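Local coordinates for protein hemoglobin subunit beta (Isurus oxyrinchus, PDB 3MKB) that probably carries oxygen in shark blood, as the heme-binding beta subunit of a four-chain hemoglobin, at residues V71-H82 with V126-Y135. Numbering follows the deposited sequence.
Sequences VKAEFVNISKAH and VVIDAISSQY. With HEM (protoporphyrin IX containing Fe), chain F.
The proximal side of the globin heme pocket is built here, where the F helix of the globin fold (76-85) crosses the C-terminal H helix (114-132); the axes of their segments 76-82 and 126-132 cross at -67°. His-82 is the proximal histidine: its NE2 binds the heme iron at 2.2 Å, and a water takes the sixth position. Ile-131 lies against this ligand. Its CD1 sits over the centre of one imidazole face, 3.7 Å from the ring centroid, and also touches pyrrole carbons of the heme. CG1 lies anti to the backbone N (chi1 -158°) and the chain runs on extended, which carries CD1 to the ring. The ring is also fixed at its edge, where ND1 gives a nearly straight bond of 2.7 Å (169°) to Ile-78 O. That oxygen takes His-82 N as well.

Further from the iron, the Phe-75 ring edge meets Ile-131 CB and the heme methyl CMB. Ala-130 CB packs on Phe-75 CB and, at 3.6 Å, on Val-71 CG1. A water bridges the two segments, donating to Lys-72 O and Ala-130 O.

Buried Ser-79, on the F helix, holds the backbone at Ile-131 and in the turn that follows. Its OG donates to Ile-131 O, from above the carbonyl plane, and accepts from Gln-134 N. An alanine here would remove both bonds and is likely to leave Ile-131 O and Gln-134 N without these mates, letting the C-terminal turn shift. From this type I turn (Ser-132 to Tyr-135) the bent Gln-134 side chain crosses Lys-80 of the F helix, with Gln-134 CG 3.7 Å from Lys-80 CG. Tyr-135 hydrogen-bonds through OH to Ile-88 O, beyond the F helix, and the same OH lies 3.4 Å from His-82 CB.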
ATOM      1  N   VAL B  71     -20.365  -4.971 -12.396  1.00 50.28           N
ATOM      2  CA  VAL B  71     -20.062  -5.793 -11.227  1.00 48.25           C
ATOM      3  C   VAL B  71     -20.502  -5.096  -9.937  1.00 47.32           C
ATOM      4  O   VAL B  71     -21.118  -5.723  -9.078  1.00 47.90           O
ATOM      5  CB  VAL B  71     -18.566  -6.225 -11.153  1.00 48.40           C
ATOM      6  CG1 VAL B  71     -18.282  -7.037  -9.888  1.00 47.79           C
ATOM      7  CG2 VAL B  71     -18.180  -7.035 -12.386  1.00 47.14           C
ATOM      8  N   LYS B  72     -20.155  -3.821  -9.819  1.00 46.49           N
ATOM      9  CA  LYS B  72     -20.451  -2.982  -8.672  1.00 46.74           C
ATOM     10  C   LYS B  72     -21.918  -3.213  -8.236  1.00 46.36           C
ATOM     11  O   LYS B  72     -22.189  -3.634  -7.097  1.00 44.53           O
ATOM     12  CB  LYS B  72     -20.224  -1.524  -9.104  1.00 47.55           C
ATOM     13  CG  LYS B  72     -20.275  -0.425  -8.023  1.00 51.20           C
ATOM     14  CD  LYS B  72     -18.879  -0.008  -7.495  1.00 56.70           C
ATOM     15  CE  LYS B  72     -18.115   0.967  -8.419  1.00 58.86           C
ATOM     16  NZ  LYS B  72     -17.078   1.755  -7.650  1.00 60.70           N
ATOM     17  N   ALA B  73     -22.836  -2.961  -9.180  1.00 45.26           N
ATOM     18  CA  ALA B  73     -24.274  -3.181  -8.988  1.00 45.58           C
ATOM     19  C   ALA B  73     -24.697  -4.610  -8.517  1.00 45.50           C
ATOM     20  O   ALA B  73     -25.713  -4.742  -7.835  1.00 46.70           O
ATOM     21  CB  ALA B  73     -25.026  -2.771 -10.267  1.00 44.73           C
ATOM     22  N   GLU B  74     -23.937  -5.661  -8.847  1.00 44.65           N
ATOM     23  CA  GLU B  74     -24.333  -7.019  -8.442  1.00 44.73           C
ATOM     24  C   GLU B  74     -23.751  -7.381  -7.083  1.00 44.19           C
ATOM     25  O   GLU B  74     -24.116  -8.402  -6.469  1.00 44.15           O
ATOM     26  CB  GLU B  74     -23.955  -8.089  -9.489  1.00 45.04           C
ATOM     27  CG  GLU B  74     -24.056  -7.655 -10.984  1.00 48.29           C
ATOM     28  CD  GLU B  74     -25.453  -7.754 -11.623  1.00 52.06           C
ATOM     29  OE1 GLU B  74     -26.294  -8.607 -11.216  1.00 55.40           O
ATOM     30  OE2 GLU B  74     -25.696  -6.988 -12.576  1.00 51.72           O
ATOM     31  N   PHE B  75     -22.848  -6.544  -6.594  1.00 42.78           N
ATOM     32  CA  PHE B  75     -22.152  -6.903  -5.382  1.00 41.45           C
ATOM     33  C   PHE B  75     -22.656  -6.149  -4.134  1.00 41.54           C
ATOM     34  O   PHE B  75     -22.111  -6.318  -3.036  1.00 39.35           O
ATOM     35  CB  PHE B  75     -20.620  -6.749  -5.612  1.00 41.90           C
ATOM     36  CG  PHE B  75     -19.930  -8.018  -6.047  1.00 40.17           C
ATOM     37  CD1 PHE B  75     -18.938  -8.590  -5.242  1.00 40.92           C
ATOM     38  CD2 PHE B  75     -20.260  -8.655  -7.254  1.00 40.81           C
ATOM     39  CE1 PHE B  75     -18.281  -9.776  -5.600  1.00 37.40           C
ATOM     40  CE2 PHE B  75     -19.607  -9.843  -7.626  1.00 39.76           C
ATOM     41  CZ  PHE B  75     -18.606 -10.402  -6.798  1.00 40.24           C
ATOM     42  N   VAL B  76     -23.708  -5.333  -4.297  1.00 41.60           N
ATOM     43  CA  VAL B  76     -24.231  -4.515  -3.176  1.00 42.49           C
ATOM     44  C   VAL B  76     -24.483  -5.324  -1.911  1.00 43.10           C
ATOM     45  O   VAL B  76     -23.925  -5.014  -0.836  1.00 43.37           O
ATOM     46  CB  VAL B  76     -25.463  -3.613  -3.562  1.00 42.41           C
ATOM     47  CG1 VAL B  76     -25.653  -2.495  -2.531  1.00 42.88           C
ATOM     48  CG2 VAL B  76     -25.256  -2.981  -4.882  1.00 41.18           C
ATOM     49  N   ASN B  77     -25.278  -6.378  -2.035  1.00 43.95           N
ATOM     50  CA  ASN B  77     -25.624  -7.193  -0.889  1.00 44.80           C
ATOM     51  C   ASN B  77     -24.426  -8.000  -0.392  1.00 44.14           C
ATOM     52  O   ASN B  77     -24.279  -8.217   0.823  1.00 43.69           O
ATOM     53  CB  ASN B  77     -26.808  -8.110  -1.227  1.00 45.76           C
ATOM     54  CG  ASN B  77     -27.897  -7.389  -2.010  1.00 51.53           C
ATOM     55  OD1 ASN B  77     -28.211  -7.751  -3.174  1.00 55.79           O
ATOM     56  ND2 ASN B  77     -28.460  -6.318  -1.402  1.00 55.48           N
ATOM     57  N   ILE B  78     -23.568  -8.442  -1.326  1.00 42.40           N
ATOM     58  CA  ILE B  78     -22.354  -9.186  -0.943  1.00 41.09           C
ATOM     59  C   ILE B  78     -21.479  -8.264  -0.106  1.00 40.20           C
ATOM     60  O   ILE B  78     -20.974  -8.628   0.945  1.00 39.82           O
ATOM     61  CB  ILE B  78     -21.581  -9.749  -2.184  1.00 41.21           C
ATOM     62  CG1 ILE B  78     -22.314 -10.952  -2.787  1.00 42.39           C
ATOM     63  CG2 ILE B  78     -20.139 -10.215  -1.787  1.00 38.56           C
ATOM     64  CD1 ILE B  78     -22.233 -11.050  -4.304  1.00 40.00           C
ATOM     65  N   SER B  79     -21.317  -7.050  -0.577  1.00 39.69           N
ATOM     66  CA  SER B  79     -20.390  -6.129   0.068  1.00 39.87           C
ATOM     67  C   SER B  79     -20.866  -5.713   1.493  1.00 40.07           C
ATOM     68  O   SER B  79     -20.084  -5.766   2.460  1.00 39.00           O
ATOM     69  CB  SER B  79     -20.153  -4.953  -0.863  1.00 38.23           C
ATOM     70  OG  SER B  79     -19.538  -3.878  -0.206  1.00 40.25           O
ATOM     71  N   LYS B  80     -22.155  -5.336   1.612  1.00 40.79           N
ATOM     72  CA  LYS B  80     -22.769  -5.028   2.910  1.00 40.54           C
ATOM     73  C   LYS B  80     -22.558  -6.140   3.950  1.00 40.01           C
ATOM     74  O   LYS B  80     -22.308  -5.845   5.134  1.00 39.79           O
ATOM     75  CB  LYS B  80     -24.264  -4.741   2.769  1.00 40.90           C
ATOM     76  CG  LYS B  80     -24.581  -3.423   2.084  1.00 43.20           C
ATOM     77  CD  LYS B  80     -25.929  -2.840   2.592  1.00 47.36           C
ATOM     78  CE  LYS B  80     -26.344  -1.589   1.816  1.00 47.62           C
ATOM     79  NZ  LYS B  80     -27.157  -1.949   0.585  1.00 49.87           N
ATOM     80  N   ALA B  81     -22.675  -7.398   3.501  1.00 38.30           N
ATOM     81  CA  ALA B  81     -22.523  -8.575   4.334  1.00 36.66           C
ATOM     82  C   ALA B  81     -21.089  -8.624   4.887  1.00 36.81           C
ATOM     83  O   ALA B  81     -20.833  -8.915   6.088  1.00 34.88           O
ATOM     84  CB  ALA B  81     -22.838  -9.834   3.508  1.00 36.22           C
ATOM     85  N   HIS B  82     -20.143  -8.328   4.000  1.00 35.85           N
ATOM     86  CA  HIS B  82     -18.732  -8.336   4.404  1.00 37.03           C
ATOM     87  C   HIS B  82     -18.379  -7.164   5.333  1.00 37.58           C
ATOM     88  O   HIS B  82     -17.572  -7.329   6.295  1.00 37.24           O
ATOM     89  CB  HIS B  82     -17.823  -8.377   3.169  1.00 36.43           C
ATOM     90  CG  HIS B  82     -17.794  -9.710   2.493  1.00 37.85           C
ATOM     91  ND1 HIS B  82     -18.827 -10.165   1.700  1.00 36.14           N
ATOM     92  CD2 HIS B  82     -16.842 -10.672   2.457  1.00 36.10           C
ATOM     93  CE1 HIS B  82     -18.531 -11.360   1.238  1.00 30.95           C
ATOM     94  NE2 HIS B  82     -17.329 -11.686   1.666  1.00 34.79           N
ATOM     95  N   VAL B 126     -11.481  -4.667 -10.185  1.00 30.86           N
ATOM     96  CA  VAL B 126     -12.907  -4.397 -10.358  1.00 30.73           C
ATOM     97  C   VAL B 126     -13.704  -5.155  -9.300  1.00 30.47           C
ATOM     98  O   VAL B 126     -14.595  -4.601  -8.666  1.00 30.95           O
ATOM     99  CB  VAL B 126     -13.391  -4.782 -11.776  1.00 31.27           C
ATOM    100  CG1 VAL B 126     -14.887  -4.637 -11.911  1.00 32.41           C
ATOM    101  CG2 VAL B 126     -12.766  -3.910 -12.777  1.00 32.54           C
ATOM    102  N   VAL B 127     -13.394  -6.427  -9.104  1.00 30.57           N
ATOM    103  CA  VAL B 127     -14.019  -7.204  -8.024  1.00 30.53           C
ATOM    104  C   VAL B 127     -13.702  -6.608  -6.638  1.00 30.92           C
ATOM    105  O   VAL B 127     -14.605  -6.453  -5.811  1.00 30.63           O
ATOM    106  CB  VAL B 127     -13.642  -8.704  -8.096  1.00 31.13           C
ATOM    107  CG1 VAL B 127     -14.161  -9.514  -6.865  1.00 27.21           C
ATOM    108  CG2 VAL B 127     -14.146  -9.297  -9.411  1.00 32.59           C
ATOM    109  N   ILE B 128     -12.451  -6.246  -6.374  1.00 30.76           N
ATOM    110  CA  ILE B 128     -12.133  -5.661  -5.048  1.00 31.33           C
ATOM    111  C   ILE B 128     -12.939  -4.362  -4.863  1.00 32.96           C
ATOM    112  O   ILE B 128     -13.546  -4.130  -3.802  1.00 31.44           O
ATOM    113  CB  ILE B 128     -10.616  -5.381  -4.843  1.00 30.11           C
ATOM    114  CG1 ILE B 128      -9.816  -6.703  -4.799  1.00 29.78           C
ATOM    115  CG2 ILE B 128     -10.377  -4.553  -3.526  1.00 31.08           C
ATOM    116  CD1 ILE B 128      -8.272  -6.527  -5.088  1.00 31.75           C
ATOM    117  N   ASP B 129     -12.984  -3.525  -5.904  1.00 33.70           N
ATOM    118  CA  ASP B 129     -13.709  -2.261  -5.739  1.00 34.41           C
ATOM    119  C   ASP B 129     -15.190  -2.535  -5.448  1.00 34.33           C
ATOM    120  O   ASP B 129     -15.789  -1.894  -4.592  1.00 33.57           O
ATOM    121  CB  ASP B 129     -13.557  -1.381  -6.976  1.00 35.84           C
ATOM    122  CG  ASP B 129     -12.154  -0.922  -7.196  1.00 36.48           C
ATOM    123  OD1 ASP B 129     -11.919  -0.350  -8.260  1.00 38.37           O
ATOM    124  OD2 ASP B 129     -11.287  -1.121  -6.325  1.00 39.51           O
ATOM    125  N   ALA B 130     -15.756  -3.523  -6.131  1.00 35.23           N
ATOM    126  CA  ALA B 130     -17.182  -3.868  -6.008  1.00 34.49           C
ATOM    127  C   ALA B 130     -17.564  -4.361  -4.603  1.00 35.56           C
ATOM    128  O   ALA B 130     -18.569  -3.914  -4.020  1.00 35.19           O
ATOM    129  CB  ALA B 130     -17.545  -4.897  -7.025  1.00 35.98           C
ATOM    130  N   ILE B 131     -16.768  -5.291  -4.070  1.00 34.17           N
ATOM    131  CA  ILE B 131     -16.995  -5.838  -2.752  1.00 32.89           C
ATOM    132  C   ILE B 131     -16.573  -4.865  -1.603  1.00 33.50           C
ATOM    133  O   ILE B 131     -17.046  -5.000  -0.452  1.00 32.90           O
ATOM    134  CB  ILE B 131     -16.365  -7.248  -2.602  1.00 32.90           C
ATOM    135  CG1 ILE B 131     -17.035  -8.025  -1.459  1.00 33.20           C
ATOM    136  CG2 ILE B 131     -14.776  -7.162  -2.601  1.00 29.44           C
ATOM    137  CD1 ILE B 131     -16.555  -9.477  -1.305  1.00 30.75           C
ATOM    138  N   SER B 132     -15.774  -3.854  -1.935  1.00 33.30           N
ATOM    139  CA  SER B 132     -15.412  -2.789  -0.977  1.00 32.95           C
ATOM    140  C   SER B 132     -16.362  -1.605  -0.915  1.00 34.98           C
ATOM    141  O   SER B 132     -16.245  -0.778  -0.010  1.00 34.79           O
ATOM    142  CB  SER B 132     -13.997  -2.259  -1.237  1.00 32.21           C
ATOM    143  OG  SER B 132     -13.064  -3.313  -1.242  1.00 29.77           O
ATOM    144  N   SER B 133     -17.319  -1.537  -1.832  1.00 36.88           N
ATOM    145  CA  SER B 133     -18.058  -0.290  -2.048  1.00 40.36           C
ATOM    146  C   SER B 133     -18.995   0.106  -0.888  1.00 40.73           C
ATOM    147  O   SER B 133     -19.220   1.289  -0.632  1.00 41.07           O
ATOM    148  CB  SER B 133     -18.825  -0.330  -3.379  1.00 41.07           C
ATOM    149  OG  SER B 133     -19.350   0.974  -3.682  1.00 45.75           O
ATOM    150  N   GLN B 134     -19.468  -0.877  -0.128  1.00 41.65           N
ATOM    151  CA  GLN B 134     -20.357  -0.575   0.991  1.00 41.76           C
ATOM    152  C   GLN B 134     -19.678  -0.469   2.339  1.00 41.22           C
ATOM    153  O   GLN B 134     -20.355  -0.509   3.370  1.00 41.40           O
ATOM    154  CB  GLN B 134     -21.438  -1.639   1.059  1.00 41.87           C
ATOM    155  CG  GLN B 134     -22.231  -1.703  -0.243  1.00 44.04           C
ATOM    156  CD  GLN B 134     -22.969  -0.390  -0.535  1.00 49.10           C
ATOM    157  OE1 GLN B 134     -23.056   0.039  -1.699  1.00 52.51           O
ATOM    158  NE2 GLN B 134     -23.515   0.249   0.521  1.00 47.15           N
ATOM    159  N   TYR B 135     -18.362  -0.386   2.376  1.00 40.09           N
ATOM    160  CA  TYR B 135     -17.719  -0.151   3.687  1.00 41.05           C
ATOM    161  C   TYR B 135     -17.829   1.340   3.959  1.00 43.04           C
ATOM    162  O   TYR B 135     -17.427   2.154   3.138  1.00 44.44           O
ATOM    163  CB  TYR B 135     -16.242  -0.560   3.706  1.00 39.19           C
ATOM    164  CG  TYR B 135     -16.048  -2.036   3.846  1.00 35.25           C
ATOM    165  CD1 TYR B 135     -15.527  -2.551   4.999  1.00 34.15           C
ATOM    166  CD2 TYR B 135     -16.402  -2.929   2.801  1.00 36.23           C
ATOM    167  CE1 TYR B 135     -15.330  -3.918   5.138  1.00 34.45           C
ATOM    168  CE2 TYR B 135     -16.212  -4.320   2.931  1.00 35.20           C
ATOM    169  CZ  TYR B 135     -15.668  -4.790   4.105  1.00 35.72           C
ATOM    170  OH  TYR B 135     -15.465  -6.128   4.287  1.00 35.04           O
TER
HETATM  171  CHA HEM F 137     -19.027 -14.980   2.627  1.00 35.46           C
HETATM  172  CHB HEM F 137     -17.724 -13.648  -1.822  1.00 36.27           C
HETATM  173  CHC HEM F 137     -13.513 -12.278  -0.011  1.00 36.27           C
HETATM  174  CHD HEM F 137     -14.693 -13.871   4.453  1.00 36.71           C
HETATM  175  C1A HEM F 137     -19.032 -14.646   1.309  1.00 38.47           C
HETATM  176  C2A HEM F 137     -20.186 -14.720   0.478  1.00 37.72           C
HETATM  177  C3A HEM F 137     -19.823 -14.375  -0.743  1.00 37.03           C
HETATM  178  C4A HEM F 137     -18.439 -14.063  -0.718  1.00 37.66           C
HETATM  179  CMA HEM F 137     -20.751 -14.314  -1.975  1.00 36.48           C
HETATM  180  CAA HEM F 137     -21.602 -15.167   0.911  1.00 39.03           C
HETATM  181  CBA HEM F 137     -22.362 -14.007   1.539  1.00 43.88           C
HETATM  182  CGA HEM F 137     -23.785 -14.467   1.811  1.00 48.10           C
HETATM  183  O1A HEM F 137     -24.613 -14.504   0.865  1.00 51.13           O
HETATM  184  O2A HEM F 137     -24.091 -14.802   2.969  1.00 46.63           O
HETATM  185  C1B HEM F 137     -16.465 -13.163  -1.768  1.00 36.26           C
HETATM  186  C2B HEM F 137     -15.676 -12.647  -2.884  1.00 34.68           C
HETATM  187  C3B HEM F 137     -14.497 -12.278  -2.350  1.00 36.05           C
HETATM  188  C4B HEM F 137     -14.513 -12.542  -0.905  1.00 35.12           C
HETATM  189  CMB HEM F 137     -16.071 -12.540  -4.394  1.00 32.30           C
HETATM  190  CAB HEM F 137     -13.315 -11.660  -3.111  1.00 33.24           C
HETATM  191  CBB HEM F 137     -12.842 -10.512  -2.605  1.00 35.44           C
HETATM  192  C1C HEM F 137     -13.457 -12.620   1.343  1.00 38.44           C
HETATM  193  C2C HEM F 137     -12.306 -12.520   2.213  1.00 36.51           C
HETATM  194  C3C HEM F 137     -12.632 -12.981   3.411  1.00 39.16           C
HETATM  195  C4C HEM F 137     -14.008 -13.365   3.380  1.00 39.50           C
HETATM  196  CMC HEM F 137     -10.903 -12.024   1.860  1.00 38.80           C
HETATM  197  CAC HEM F 137     -11.725 -13.048   4.662  1.00 41.16           C
HETATM  198  CBC HEM F 137     -10.434 -13.453   4.587  1.00 44.55           C
HETATM  199  C1D HEM F 137     -15.948 -14.386   4.374  1.00 35.09           C
HETATM  200  C2D HEM F 137     -16.674 -15.075   5.423  1.00 35.58           C
HETATM  201  C3D HEM F 137     -18.021 -15.412   4.812  1.00 37.05           C
HETATM  202  C4D HEM F 137     -17.978 -14.901   3.472  1.00 33.55           C
HETATM  203  CMD HEM F 137     -16.191 -15.413   6.848  1.00 33.58           C
HETATM  204  CAD HEM F 137     -19.227 -16.158   5.435  1.00 38.09           C
HETATM  205  CBD HEM F 137     -19.033 -17.655   5.359  1.00 43.69           C
HETATM  206  CGD HEM F 137     -20.151 -18.247   6.232  1.00 51.51           C
HETATM  207  O1D HEM F 137     -21.045 -18.928   5.663  1.00 55.61           O
HETATM  208  O2D HEM F 137     -20.199 -18.062   7.500  1.00 54.02           O
HETATM  209  NA  HEM F 137     -17.946 -14.239   0.555  1.00 38.00           N
HETATM  210  NB  HEM F 137     -15.743 -13.068  -0.608  1.00 35.75           N
HETATM  211  NC  HEM F 137     -14.498 -13.145   2.094  1.00 38.74           N
HETATM  212  ND  HEM F 137     -16.758 -14.293   3.262  1.00 39.29           N
HETATM  213 FE   HEM F 137     -16.223 -13.564   1.381  1.00 40.18          FE
HETATM  214  O   HOH W   1     -21.039  -3.443  -4.679  1.00 42.94           O
HETATM  215  O   HOH W   2     -15.008 -15.334   0.888  1.00 54.51           O